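Local coordinates for protein glutamine synthetase (Helicobacter pylori, PDB 5ZLI) that is a glutamine synthetase of the GSI-beta class, a twelve-subunit enzyme whose chain joins a beta-Grasp domain to a larger catalytic domain, at residues Glu223-Gln228 with Tyr271-Ser276; Glu240-Val245 with Asn376-Phe381; Phe265-Leu270 with Thr326-Arg331; His279-Val284 with Arg365-Phe370. All coordinates share one frame; numbering follows the deposited sequence.

All four contacts lie in the catalytic domain. Between strands 262-264 and 278-286 the chain runs straight from the first segment of contact 3 (265-270) into the second of contact 1 (271-276), and strand 278-286 then opens contact 4. Contacts 1 and 3, with centres about 10 Å apart, touch each other and also the same neighbouring subunit. Contact 2 pairs helices 238-258 and 377-393; its span along the chain encloses contacts 3 and 4, and its centre is about 13 Å from that of contact 4, where Phe-381 meets Thr-280. Arg-331 of contact 3 bonds to the carbonyls of Arg-369 and Phe-370, tying helix 326-331 at the subunit interface to the end of strand 366-368.

Contact 1 (Glu223-Gln228 with Tyr271-Ser276); sequences EVAQAQ and YGDNGS
Gln-228 reaches Gly-275 and Ser-276 with a side chain that already points toward the 271-276 loop at CB. Its CG comes within 4.1 Å of Ser-276 OG, and CD, anti to CA (chi2 -176°), carries the amide onward between the two loops. There the two ends divide their work. OE1 turns back to its own segment and accepts from Ala-225 N, while NE2 crosses over and donates to Gly-275 O at 3.0 Å and to Ser-276 OG at 2.9 Å. Gly-275 O lies close to the plane of the amide, but NE2 sits well above the plane of that carbonyl. Three bonds thus hold the amide against rotation.

At the other end of the contact, Ala-225 CB rests 3.5 Å from Asp-273 OD2 and 3.6 Å from the backbone O of Asn-274. Val-224 lays CB and CG1 against the amide of Asn-274, with CB 3.6 Å from ND2. The Asp-273 carboxylate faces two ways: OD1 takes the N-H of Asn-274, and OD2 receives a weak bond from Gln-226 N (3.2 Å). The Gln-226 amide itself is held by Glu-167 N. Residues 225-228 form a type I beta turn, and Glu-223 N bonds to Gln-228 O. The contact is that of a beta-hairpin connection, between antiparallel strands 217-222 and 228-237, whose Gln-228 amide bonds to the adjoining 271-276 loop.

Contact 2 (Glu240-Val245 with Asn376-Phe381); sequences EAADNV and NPYLAF
Two roughly antiparallel helices pack here through Ala-242 on one and Pro-377, Tyr-378 and Phe-381 on the other; the local axes approach to 8.8 Å at an angle of 147°. The small methyl of Ala-242 lets the backbones close in, with its CA 4.9 Å from that of Pro-377. Three groups of the second helix meet this methyl. Pro-377 CB lies 3.7 Å from Ala-242 CB. The Tyr-378 ring turns a face to it in a CH-pi contact, Ala-242 CB being 3.8 Å from the ring centroid. Phe-381 offers CD2, at 3.5 Å from the same CB, and its ring edge runs along the helix backbone, where CE2 nears Ala-242 N. One turn on, Val-245 CG1 touches Pro-377 CG at 4.0 Å.

Tyr-378 holds CG anti to its carbonyl carbon (chi1 -59°), which swings the ring over the methyl of Ala-242. Asp-243 OD2 forms salt bridges with Arg-115 and Arg-83. Asn-376 is the N-cap of the second helix; its OD1 accepts from Tyr-378 N at 3.0 Å, and its ND2 donates to Ile-34 O.

Strand 133-145 flanks the pair: Phe-136 stacks on Phe-381 and also touches Ala-241, while Ala-138 and Asn-140 meet Val-245. Helix 114-128 adjoins the start of helix 377-393, with Arg-115 against Tyr-378 and Pro-114 against Leu-379.

Contact 3 (Phe265-Leu270 with Thr326-Arg331); sequences FMPKPL and TNSYKR
Asn-327 sends its amide into the 265-270 loop, where it meets Met-266, Pro-267 and Lys-268. With CG anti to the backbone N (chi1 -166°), OD1 reaches Lys-268 N and accepts a nearly straight bond of 2.9 Å; the donor is tilted 32° from the carbonyl plane. The same oxygen has Pro-267 CD and Met-266 CE at its flanks, the latter at 3.4 Å. The ND2 end gives only a weak bond to Lys-268 O (3.5 Å), its stronger partner being Glu-474 of a neighbouring subunit.

Pro-267 CB and CG lie against Ser-328 CA, near the start of this short, weakly bonded helical turn; Ser-328 OG is 3.6 Å from Pro-267 CG and bonds to Asp-372. Lys-330 puts CB 3.9 Å from Lys-268 CB, then leads away to a salt bridge with Glu-474 of the same neighbouring subunit. Its carbonyl stays behind: Lys-268 folds along it, CE coming to 3.5 Å from Lys-330 O, before NZ ends on Asp-273 O. Last comes Arg-331, extended from CG to NE, with CD packed 3.9 Å from Pro-267 CB and the guanidinium passing on to the carbonyls of Arg-369 and Phe-370.

Across the contact itself, then, the long cationic chains contribute mainly their aliphatic stems, while their charged ends bind beyond it. One asparagine supplies the hydrogen bonds between loop and helix and also joins both to the subunit interface.

Contact 4 (His279-Val284 with Arg365-Phe370); sequences HTHVSV and RFEFRF
Thr-280 and Phe-368 form a hydrogen-bonded antiparallel pair, with Thr-280 N to Phe-368 O at 3.1 Å and Phe-368 N to Thr-280 O at 2.7 Å. Val-282 and Phe-366 make a second such pair. Between them His-281 and Glu-367 form the non-hydrogen-bonded pair, whose CA-H groups contact opposite carbonyls.

Among apolar contacts, Val-282 CG1 and CG2 press on the edge of the Phe-368 ring at CE2, and CG2 also meets Phe-366 CB.

Among flat groups, Glu-367 CB lies over a face of the His-281 imidazole, 3.7 Å from its centroid, while OE1 takes a weak bond from His-281 NE2. Arg-365 comes to the same imidazole, CD 3.4 Å from His-281 ND1, with guanidinium and ring planes 70° apart. The Arg-369 chain bends at chi3 (57°), laying its guanidinium on the His-279 ring, planes 30° apart and centres 4.1 Å apart; NH1 meets Glu-367 OE2 in a salt bridge and NH2 donates to Glu-337 O.

The pair is two-faced: on one side Phe-366 and Phe-368 pack on helix 302-313 with Val-282 against them; on the other, the Glu-367 carboxylate is shared between Arg-354 and Arg-369 and touches His-281, with His-279 joined through Arg-369.

Contact 1 (Glu223-Gln228 with Tyr271-Ser276)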
loop_
_atom_site.group_PDB
_atom_site.type_symbol
_atom_site.label_atom_id
_atom_site.label_comp_id
_atom_site.label_asym_id
_atom_site.label_seq_id
_atom_site.Cartn_x
_atom_site.Cartn_y
_atom_site.Cartn_z
ATOM N N GLU B 223 -0.736 -23.569 34.725
ATOM C CA GLU B 223 0.061 -24.798 34.662
ATOM C C GLU B 223 1.426 -24.569 34.013
ATOM O O GLU B 223 1.781 -23.447 33.658
ATOM C CB GLU B 223 -0.716 -25.887 33.929
ATOM C CG GLU B 223 -1.165 -27.045 34.815
ATOM C CD GLU B 223 0.021 -27.857 35.352
ATOM O OE1 GLU B 223 0.035 -28.185 36.565
ATOM O OE2 GLU B 223 0.922 -28.215 34.534
ATOM N N VAL B 224 2.164 -25.668 33.800
ATOM C CA VAL B 224 3.596 -25.602 33.476
ATOM C C VAL B 224 3.838 -25.086 32.052
ATOM O O VAL B 224 4.796 -24.347 31.803
ATOM C CB VAL B 224 4.271 -26.972 33.690
ATOM C CG1 VAL B 224 5.654 -26.973 33.075
ATOM C CG2 VAL B 224 4.322 -27.316 35.154
ATOM N N ALA B 225 3.050 -25.537 31.083
ATOM C CA ALA B 225 3.200 -25.044 29.718
ATOM C C ALA B 225 2.640 -23.622 29.594
ATOM O O ALA B 225 1.959 -23.109 30.482
ATOM C CB ALA B 225 2.504 -25.963 28.729
ATOM N N GLN B 226 2.923 -22.993 28.455
ATOM C CA GLN B 226 2.833 -21.539 28.355
ATOM C C GLN B 226 1.393 -21.019 28.462
ATOM O O GLN B 226 1.162 -19.992 29.104
ATOM C CB GLN B 226 3.502 -21.083 27.069
ATOM C CG GLN B 226 4.920 -21.560 27.008
ATOM C CD GLN B 226 5.639 -21.075 25.802
ATOM O OE1 GLN B 226 5.823 -19.881 25.613
ATOM N NE2 GLN B 226 6.043 -22.008 24.952
ATOM N N ALA B 227 0.412 -21.649 27.821
ATOM C CA ALA B 227 -0.954 -21.122 27.919
ATOM C C ALA B 227 -1.863 -22.064 28.701
ATOM O O ALA B 227 -3.080 -22.083 28.510
ATOM C CB ALA B 227 -1.560 -20.835 26.546
ATOM N N GLN B 228 -1.277 -22.827 29.598
ATOM C CA GLN B 228 -1.924 -23.974 30.183
ATOM C C GLN B 228 -2.549 -23.591 31.519
ATOM O O GLN B 228 -2.115 -22.647 32.193
ATOM C CB GLN B 228 -0.914 -25.103 30.365
ATOM C CG GLN B 228 -1.526 -26.463 30.199
ATOM C CD GLN B 228 -0.562 -27.571 30.475
ATOM O OE1 GLN B 228 0.522 -27.350 31.011
ATOM N NE2 GLN B 228 -0.960 -28.782 30.151
ATOM N N TYR B 271 5.005 -28.590 20.680
ATOM C CA TYR B 271 6.210 -29.390 20.780
ATOM C C TYR B 271 7.158 -28.734 21.780
ATOM O O TYR B 271 7.265 -27.509 21.862
ATOM C CB TYR B 271 6.877 -29.551 19.419
ATOM C CG TYR B 271 8.057 -30.479 19.473
ATOM C CD1 TYR B 271 7.894 -31.821 19.769
ATOM C CD2 TYR B 271 9.348 -30.012 19.258
ATOM C CE1 TYR B 271 8.980 -32.692 19.829
ATOM C CE2 TYR B 271 10.444 -30.869 19.325
ATOM C CZ TYR B 271 10.252 -32.209 19.608
ATOM O OH TYR B 271 11.334 -33.070 19.671
ATOM N N GLY B 272 7.797 -29.550 22.589
ATOM C CA GLY B 272 8.786 -29.015 23.498
ATOM C C GLY B 272 8.247 -28.335 24.734
ATOM O O GLY B 272 9.029 -27.713 25.468
ATOM N N ASP B 273 6.949 -28.463 25.012
ATOM C CA ASP B 273 6.411 -27.984 26.268
ATOM C C ASP B 273 5.466 -29.047 26.801
ATOM O O ASP B 273 5.160 -30.033 26.120
ATOM C CB ASP B 273 5.712 -26.638 26.139
ATOM C CG ASP B 273 5.802 -25.814 27.435
ATOM O OD1 ASP B 273 6.275 -26.355 28.472
ATOM O OD2 ASP B 273 5.440 -24.616 27.395
ATOM N N ASN B 274 5.056 -28.870 28.053
ATOM C CA ASN B 274 4.290 -29.898 28.746
ATOM C C ASN B 274 3.000 -30.196 28.016
ATOM O O ASN B 274 2.366 -29.297 27.460
ATOM C CB ASN B 274 3.958 -29.475 30.179
ATOM C CG ASN B 274 4.903 -30.062 31.185
ATOM O OD1 ASN B 274 6.064 -30.363 30.891
ATOM N ND2 ASN B 274 4.396 -30.273 32.374
ATOM N N GLY B 275 2.614 -31.471 28.022
ATOM C CA GLY B 275 1.316 -31.839 27.514
ATOM C C GLY B 275 0.246 -31.634 28.569
ATOM O O GLY B 275 0.524 -31.304 29.727
ATOM N N SER B 276 -1.002 -31.824 28.162
ATOM C CA SER B 276 -2.117 -31.732 29.084
ATOM C C SER B 276 -2.481 -33.135 29.542
ATOM O O SER B 276 -2.546 -34.061 28.733
ATOM C CB SER B 276 -3.299 -31.036 28.432
ATOM O OG SER B 276 -2.952 -29.683 28.185
#

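Contact 2 (Glu240-Val245 with Asn376-Phe381)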
loop_
_atom_site.group_PDB
_atom_site.type_symbol
_atom_site.label_atom_id
_atom_site.label_comp_id
_atom_site.label_asym_id
_atom_site.label_seq_id
_atom_site.Cartn_x
_atom_site.Cartn_y
_atom_site.Cartn_z
ATOM N N GLU B 240 -21.034 -39.714 37.331
ATOM C CA GLU B 240 -21.075 -38.303 37.704
ATOM C C GLU B 240 -19.741 -37.603 37.494
ATOM O O GLU B 240 -19.707 -36.430 37.112
ATOM C CB GLU B 240 -21.540 -38.192 39.158
ATOM C CG GLU B 240 -21.666 -36.828 39.732
ATOM C CD GLU B 240 -21.509 -36.901 41.219
ATOM O OE1 GLU B 240 -21.822 -35.908 41.911
ATOM O OE2 GLU B 240 -21.090 -37.981 41.698
ATOM N N ALA B 241 -18.629 -38.279 37.756
ATOM C CA ALA B 241 -17.354 -37.644 37.454
ATOM C C ALA B 241 -17.221 -37.394 35.957
ATOM O O ALA B 241 -16.919 -36.277 35.520
ATOM C CB ALA B 241 -16.206 -38.490 37.977
ATOM N N ALA B 242 -17.509 -38.411 35.154
ATOM C CA ALA B 242 -17.421 -38.254 33.716
ATOM C C ALA B 242 -18.399 -37.216 33.234
ATOM O O ALA B 242 -18.136 -36.537 32.229
ATOM C CB ALA B 242 -17.714 -39.585 33.025
ATOM N N ASP B 243 -19.542 -37.102 33.914
ATOM C CA ASP B 243 -20.491 -36.050 33.583
ATOM C C ASP B 243 -19.911 -34.671 33.828
ATOM O O ASP B 243 -20.001 -33.790 32.971
ATOM C CB ASP B 243 -21.767 -36.215 34.385
ATOM C CG ASP B 243 -22.723 -37.144 33.744
ATOM O OD1 ASP B 243 -22.358 -37.827 32.769
ATOM O OD2 ASP B 243 -23.870 -37.157 34.191
ATOM N N ASN B 244 -19.266 -34.476 34.975
ATOM C CA ASN B 244 -18.774 -33.141 35.268
ATOM C C ASN B 244 -17.641 -32.780 34.340
ATOM O O ASN B 244 -17.445 -31.605 34.034
ATOM C CB ASN B 244 -18.283 -33.046 36.714
ATOM C CG ASN B 244 -19.395 -33.098 37.713
ATOM O OD1 ASN B 244 -20.527 -32.718 37.422
ATOM N ND2 ASN B 244 -19.084 -33.568 38.903
ATOM N N VAL B 245 -16.931 -33.785 33.837
ATOM C CA VAL B 245 -15.898 -33.535 32.847
ATOM C C VAL B 245 -16.514 -32.948 31.584
ATOM O O VAL B 245 -16.027 -31.940 31.064
ATOM C CB VAL B 245 -15.105 -34.821 32.577
ATOM C CG1 VAL B 245 -14.251 -34.703 31.303
ATOM C CG2 VAL B 245 -14.259 -35.178 33.821
ATOM N N ASN B 376 -12.757 -40.440 25.950
ATOM C CA ASN B 376 -14.135 -40.328 26.382
ATOM C C ASN B 376 -14.168 -40.626 27.868
ATOM O O ASN B 376 -13.870 -41.767 28.266
ATOM C CB ASN B 376 -15.050 -41.285 25.623
ATOM C CG ASN B 376 -16.545 -41.053 25.918
ATOM O OD1 ASN B 376 -16.963 -40.843 27.072
ATOM N ND2 ASN B 376 -17.351 -41.085 24.866
ATOM N N PRO B 377 -14.516 -39.646 28.710
ATOM C CA PRO B 377 -14.515 -39.868 30.171
ATOM C C PRO B 377 -15.362 -41.057 30.629
ATOM O O PRO B 377 -14.984 -41.754 31.582
ATOM C CB PRO B 377 -15.063 -38.539 30.717
ATOM C CG PRO B 377 -15.770 -37.915 29.554
ATOM C CD PRO B 377 -14.984 -38.305 28.352
ATOM N N TYR B 378 -16.492 -41.316 29.975
ATOM C CA TYR B 378 -17.296 -42.470 30.346
ATOM C C TYR B 378 -16.522 -43.761 30.115
ATOM O O TYR B 378 -16.285 -44.543 31.049
ATOM C CB TYR B 378 -18.609 -42.444 29.573
ATOM C CG TYR B 378 -19.380 -41.190 29.857
ATOM C CD1 TYR B 378 -20.040 -41.031 31.070
ATOM C CD2 TYR B 378 -19.457 -40.166 28.921
ATOM C CE1 TYR B 378 -20.748 -39.884 31.359
ATOM C CE2 TYR B 378 -20.173 -39.020 29.202
ATOM C CZ TYR B 378 -20.814 -38.893 30.432
ATOM O OH TYR B 378 -21.503 -37.762 30.718
ATOM N N LEU B 379 -16.058 -43.958 28.880
ATOM C CA LEU B 379 -15.324 -45.164 28.527
ATOM C C LEU B 379 -14.053 -45.268 29.355
ATOM O O LEU B 379 -13.794 -46.306 29.966
ATOM C CB LEU B 379 -15.006 -45.161 27.020
ATOM C CG LEU B 379 -16.149 -45.037 25.971
ATOM C CD1 LEU B 379 -15.633 -45.280 24.575
ATOM C CD2 LEU B 379 -17.332 -45.960 26.220
ATOM N N ALA B 380 -13.309 -44.165 29.479
ATOM C CA ALA B 380 -12.090 -44.171 30.285
ATOM C C ALA B 380 -12.382 -44.625 31.722
ATOM O O ALA B 380 -11.771 -45.584 32.227
ATOM C CB ALA B 380 -11.430 -42.787 30.278
ATOM N N PHE B 381 -13.312 -43.947 32.404
ATOM C CA PHE B 381 -13.599 -44.320 33.786
ATOM C C PHE B 381 -14.118 -45.748 33.862
ATOM O O PHE B 381 -13.621 -46.562 34.657
ATOM C CB PHE B 381 -14.602 -43.354 34.402
ATOM C CG PHE B 381 -14.104 -41.963 34.490
ATOM C CD1 PHE B 381 -12.754 -41.689 34.371
ATOM C CD2 PHE B 381 -14.979 -40.920 34.672
ATOM C CE1 PHE B 381 -12.299 -40.419 34.449
ATOM C CE2 PHE B 381 -14.523 -39.636 34.746
ATOM C CZ PHE B 381 -13.182 -39.389 34.638
#

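Contact 3 (Phe265-Leu270 with Thr326-Arg331)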
loop_
_atom_site.group_PDB
_atom_site.type_symbol
_atom_site.label_atom_id
_atom_site.label_comp_id
_atom_site.label_asym_id
_atom_site.label_seq_id
_atom_site.Cartn_x
_atom_site.Cartn_y
_atom_site.Cartn_z
ATOM N N PHE B 265 -8.538 -29.098 25.177
ATOM C CA PHE B 265 -7.986 -30.047 26.127
ATOM C C PHE B 265 -7.097 -31.104 25.464
ATOM O O PHE B 265 -6.744 -32.088 26.131
ATOM C CB PHE B 265 -9.084 -30.718 26.912
ATOM C CG PHE B 265 -9.851 -29.801 27.821
ATOM C CD1 PHE B 265 -10.773 -28.911 27.314
ATOM C CD2 PHE B 265 -9.736 -29.908 29.188
ATOM C CE1 PHE B 265 -11.511 -28.136 28.148
ATOM C CE2 PHE B 265 -10.477 -29.130 30.016
ATOM C CZ PHE B 265 -11.358 -28.251 29.512
ATOM N N MET B 266 -6.652 -30.875 24.202
ATOM C CA MET B 266 -5.870 -31.880 23.470
ATOM C C MET B 266 -4.517 -32.144 24.139
ATOM O O MET B 266 -3.869 -31.217 24.631
ATOM C CB MET B 266 -5.665 -31.458 22.001
ATOM C CG MET B 266 -4.642 -30.355 21.714
ATOM S SD MET B 266 -4.541 -29.850 19.964
ATOM C CE MET B 266 -3.815 -31.289 19.258
ATOM N N PRO B 267 -4.046 -33.393 24.123
ATOM C CA PRO B 267 -2.869 -33.761 24.948
ATOM C C PRO B 267 -1.583 -32.975 24.681
ATOM O O PRO B 267 -0.911 -32.619 25.642
ATOM C CB PRO B 267 -2.714 -35.262 24.660
ATOM C CG PRO B 267 -4.040 -35.698 24.189
ATOM C CD PRO B 267 -4.653 -34.559 23.483
ATOM N N LYS B 268 -1.161 -32.767 23.423
ATOM C CA LYS B 268 0.126 -32.122 23.125
ATOM C C LYS B 268 0.028 -31.143 21.948
ATOM O O LYS B 268 0.351 -31.483 20.804
ATOM C CB LYS B 268 1.186 -33.193 22.864
ATOM C CG LYS B 268 2.626 -32.714 22.774
ATOM C CD LYS B 268 3.220 -32.490 24.152
ATOM C CE LYS B 268 4.698 -32.688 24.145
ATOM N NZ LYS B 268 5.188 -32.312 25.467
ATOM N N PRO B 269 -0.405 -29.887 22.199
ATOM C CA PRO B 269 -0.419 -28.883 21.115
ATOM C C PRO B 269 0.920 -28.230 20.826
ATOM O O PRO B 269 1.153 -27.770 19.708
ATOM C CB PRO B 269 -1.407 -27.829 21.620
ATOM C CG PRO B 269 -1.340 -27.932 23.099
ATOM C CD PRO B 269 -1.123 -29.405 23.401
ATOM N N LEU B 270 1.807 -28.159 21.803
ATOM C CA LEU B 270 3.079 -27.478 21.629
ATOM C C LEU B 270 4.180 -28.510 21.723
ATOM O O LEU B 270 4.286 -29.210 22.735
ATOM C CB LEU B 270 3.297 -26.406 22.695
ATOM C CG LEU B 270 2.211 -25.350 22.855
ATOM C CD1 LEU B 270 2.503 -24.495 24.070
ATOM C CD2 LEU B 270 2.159 -24.512 21.627
ATOM N N THR B 326 -4.025 -40.336 18.584
ATOM C CA THR B 326 -2.597 -40.366 18.358
ATOM C C THR B 326 -1.900 -39.178 19.013
ATOM O O THR B 326 -0.708 -39.244 19.349
ATOM C CB THR B 326 -2.374 -40.441 16.879
ATOM O OG1 THR B 326 -3.252 -39.480 16.279
ATOM C CG2 THR B 326 -2.715 -41.831 16.427
ATOM N N ASN B 327 -2.617 -38.080 19.188
ATOM C CA ASN B 327 -1.997 -36.949 19.842
ATOM C C ASN B 327 -1.657 -37.281 21.292
ATOM O O ASN B 327 -0.743 -36.687 21.876
ATOM C CB ASN B 327 -2.915 -35.749 19.783
ATOM C CG ASN B 327 -2.201 -34.519 20.121
ATOM O OD1 ASN B 327 -2.479 -33.857 21.124
ATOM N ND2 ASN B 327 -1.241 -34.180 19.278
ATOM N N SER B 328 -2.381 -38.216 21.892
ATOM C CA SER B 328 -2.027 -38.659 23.234
ATOM C C SER B 328 -0.582 -39.106 23.315
ATOM O O SER B 328 0.119 -38.804 24.283
ATOM C CB SER B 328 -2.943 -39.781 23.665
ATOM O OG SER B 328 -4.259 -39.293 23.673
ATOM N N TYR B 329 -0.093 -39.726 22.264
ATOM C CA TYR B 329 1.207 -40.354 22.309
ATOM C C TYR B 329 2.345 -39.391 22.019
ATOM O O TYR B 329 3.493 -39.744 22.263
ATOM C CB TYR B 329 1.214 -41.527 21.345
ATOM C CG TYR B 329 0.216 -42.534 21.783
ATOM C CD1 TYR B 329 0.583 -43.587 22.626
ATOM C CD2 TYR B 329 -1.117 -42.402 21.437
ATOM C CE1 TYR B 329 -0.352 -44.505 23.069
ATOM C CE2 TYR B 329 -2.067 -43.322 21.871
ATOM C CZ TYR B 329 -1.676 -44.369 22.680
ATOM O OH TYR B 329 -2.625 -45.267 23.097
ATOM N N LYS B 330 2.064 -38.195 21.502
ATOM C CA LYS B 330 3.069 -37.139 21.502
ATOM C C LYS B 330 3.346 -36.601 22.895
ATOM O O LYS B 330 4.383 -35.972 23.109
ATOM C CB LYS B 330 2.626 -36.011 20.574
ATOM C CG LYS B 330 2.064 -36.548 19.274
ATOM C CD LYS B 330 3.182 -36.748 18.240
ATOM C CE LYS B 330 2.757 -37.767 17.202
ATOM N NZ LYS B 330 1.428 -37.519 16.625
ATOM N N ARG B 331 2.428 -36.812 23.829
ATOM C CA ARG B 331 2.574 -36.421 25.218
ATOM C C ARG B 331 3.333 -37.457 26.040
ATOM O O ARG B 331 4.023 -37.083 26.999
ATOM C CB ARG B 331 1.192 -36.181 25.806
ATOM C CG ARG B 331 1.124 -36.096 27.301
ATOM C CD ARG B 331 -0.281 -35.728 27.722
ATOM N NE ARG B 331 -0.463 -35.786 29.168
ATOM C CZ ARG B 331 -0.797 -36.885 29.847
ATOM N NH1 ARG B 331 -1.014 -38.037 29.220
ATOM N NH2 ARG B 331 -0.919 -36.829 31.167
#

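Contact 4 (His279-Val284 with Arg365-Phe370)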
loop_
_atom_site.group_PDB
_atom_site.type_symbol
_atom_site.label_atom_id
_atom_site.label_comp_id
_atom_site.label_asym_id
_atom_site.label_seq_id
_atom_site.Cartn_x
_atom_site.Cartn_y
_atom_site.Cartn_z
ATOM N N HIS B 279 -5.143 -36.217 34.922
ATOM C CA HIS B 279 -4.754 -36.862 36.165
ATOM C C HIS B 279 -6.013 -37.319 36.900
ATOM O O HIS B 279 -6.807 -36.510 37.394
ATOM C CB HIS B 279 -3.911 -35.895 36.992
ATOM C CG HIS B 279 -2.648 -35.485 36.307
ATOM N ND1 HIS B 279 -2.016 -36.288 35.380
ATOM C CD2 HIS B 279 -1.932 -34.338 36.362
ATOM C CE1 HIS B 279 -0.944 -35.669 34.919
ATOM N NE2 HIS B 279 -0.875 -34.481 35.493
ATOM N N THR B 280 -6.218 -38.627 36.922
ATOM C CA THR B 280 -7.440 -39.248 37.413
ATOM C C THR B 280 -7.156 -39.893 38.766
ATOM O O THR B 280 -6.190 -40.647 38.911
ATOM C CB THR B 280 -7.966 -40.259 36.376
ATOM O OG1 THR B 280 -6.882 -40.699 35.564
ATOM C CG2 THR B 280 -8.941 -39.614 35.442
ATOM N N HIS B 281 -7.966 -39.557 39.760
ATOM C CA HIS B 281 -7.822 -40.058 41.119
ATOM C C HIS B 281 -8.926 -41.071 41.416
ATOM O O HIS B 281 -10.112 -40.761 41.237
ATOM C CB HIS B 281 -7.885 -38.900 42.134
ATOM C CG HIS B 281 -6.716 -37.951 42.092
ATOM N ND1 HIS B 281 -6.241 -37.317 43.225
ATOM C CD2 HIS B 281 -5.934 -37.523 41.069
ATOM C CE1 HIS B 281 -5.214 -36.546 42.904
ATOM N NE2 HIS B 281 -5.006 -36.654 41.602
ATOM N N VAL B 282 -8.555 -42.273 41.889
ATOM C CA VAL B 282 -9.566 -43.290 42.187
ATOM C C VAL B 282 -9.574 -43.660 43.673
ATOM O O VAL B 282 -8.539 -43.661 44.345
ATOM C CB VAL B 282 -9.369 -44.567 41.327
ATOM C CG1 VAL B 282 -9.378 -44.241 39.852
ATOM C CG2 VAL B 282 -8.081 -45.255 41.713
ATOM N N SER B 283 -10.763 -43.952 44.188
ATOM C CA SER B 283 -10.921 -44.722 45.420
ATOM C C SER B 283 -12.194 -45.539 45.251
ATOM O O SER B 283 -13.158 -45.093 44.612
ATOM C CB SER B 283 -11.059 -43.888 46.723
ATOM O OG SER B 283 -12.238 -43.066 46.796
ATOM N N VAL B 284 -12.198 -46.732 45.831
ATOM C CA VAL B 284 -13.396 -47.552 45.903
ATOM C C VAL B 284 -13.822 -47.603 47.361
ATOM O O VAL B 284 -13.016 -47.964 48.226
ATOM C CB VAL B 284 -13.134 -48.957 45.353
ATOM C CG1 VAL B 284 -14.399 -49.751 45.384
ATOM C CG2 VAL B 284 -12.559 -48.869 43.964
ATOM N N ARG B 365 -5.978 -43.098 48.142
ATOM C CA ARG B 365 -6.349 -43.080 46.736
ATOM C C ARG B 365 -5.096 -43.258 45.906
ATOM O O ARG B 365 -3.978 -43.040 46.379
ATOM C CB ARG B 365 -7.031 -41.763 46.348
ATOM C CG ARG B 365 -6.074 -40.786 45.688
ATOM C CD ARG B 365 -6.446 -39.360 45.906
ATOM N NE ARG B 365 -5.295 -38.590 46.363
ATOM C CZ ARG B 365 -5.382 -37.350 46.828
ATOM N NH1 ARG B 365 -6.573 -36.766 46.885
ATOM N NH2 ARG B 365 -4.292 -36.699 47.236
ATOM N N PHE B 366 -5.297 -43.630 44.650
ATOM C CA PHE B 366 -4.248 -43.508 43.653
ATOM C C PHE B 366 -4.533 -42.317 42.743
ATOM O O PHE B 366 -5.650 -41.795 42.698
ATOM C CB PHE B 366 -4.140 -44.771 42.805
ATOM C CG PHE B 366 -3.757 -45.982 43.568
ATOM C CD1 PHE B 366 -4.626 -47.048 43.675
ATOM C CD2 PHE B 366 -2.496 -46.090 44.135
ATOM C CE1 PHE B 366 -4.249 -48.204 44.358
ATOM C CE2 PHE B 366 -2.115 -47.240 44.825
ATOM C CZ PHE B 366 -2.993 -48.298 44.935
ATOM N N GLU B 367 -3.501 -41.874 42.032
ATOM C CA GLU B 367 -3.668 -40.954 40.912
ATOM C C GLU B 367 -2.995 -41.542 39.677
ATOM O O GLU B 367 -1.792 -41.830 39.699
ATOM C CB GLU B 367 -3.110 -39.572 41.231
ATOM C CG GLU B 367 -2.919 -38.696 39.990
ATOM C CD GLU B 367 -2.038 -37.491 40.261
ATOM O OE1 GLU B 367 -2.462 -36.597 41.038
ATOM O OE2 GLU B 367 -0.894 -37.477 39.750
ATOM N N PHE B 368 -3.778 -41.789 38.623
ATOM C CA PHE B 368 -3.236 -42.290 37.355
ATOM C C PHE B 368 -2.919 -41.111 36.438
ATOM O O PHE B 368 -3.819 -40.354 36.048
ATOM C CB PHE B 368 -4.210 -43.257 36.684
ATOM C CG PHE B 368 -4.654 -44.369 37.589
ATOM C CD1 PHE B 368 -3.834 -45.447 37.860
ATOM C CD2 PHE B 368 -5.887 -44.309 38.219
ATOM C CE1 PHE B 368 -4.267 -46.454 38.717
ATOM C CE2 PHE B 368 -6.306 -45.314 39.050
ATOM C CZ PHE B 368 -5.510 -46.372 39.309
ATOM N N ARG B 369 -1.645 -40.963 36.099
ATOM C CA ARG B 369 -1.177 -39.793 35.377
ATOM C C ARG B 369 -1.148 -39.988 33.867
ATOM O O ARG B 369 -0.885 -39.021 33.149
ATOM C CB ARG B 369 0.213 -39.384 35.864
ATOM C CG ARG B 369 0.289 -39.058 37.327
ATOM C CD ARG B 369 1.710 -38.717 37.721
ATOM N NE ARG B 369 2.277 -37.607 36.946
ATOM C CZ ARG B 369 1.966 -36.322 37.134
ATOM N NH1 ARG B 369 1.088 -35.960 38.062
ATOM N NH2 ARG B 369 2.535 -35.386 36.391
ATOM N N PHE B 370 -1.334 -41.207 33.371
ATOM C CA PHE B 370 -1.248 -41.430 31.934
ATOM C C PHE B 370 -2.484 -41.022 31.132
ATOM O O PHE B 370 -2.332 -40.717 29.945
ATOM C CB PHE B 370 -0.885 -42.888 31.640
ATOM C CG PHE B 370 -1.773 -43.897 32.323
ATOM C CD1 PHE B 370 -1.456 -44.373 33.585
ATOM C CD2 PHE B 370 -2.903 -44.394 31.701
ATOM C CE1 PHE B 370 -2.250 -45.291 34.223
ATOM C CE2 PHE B 370 -3.719 -45.325 32.351
ATOM C CZ PHE B 370 -3.383 -45.767 33.611
#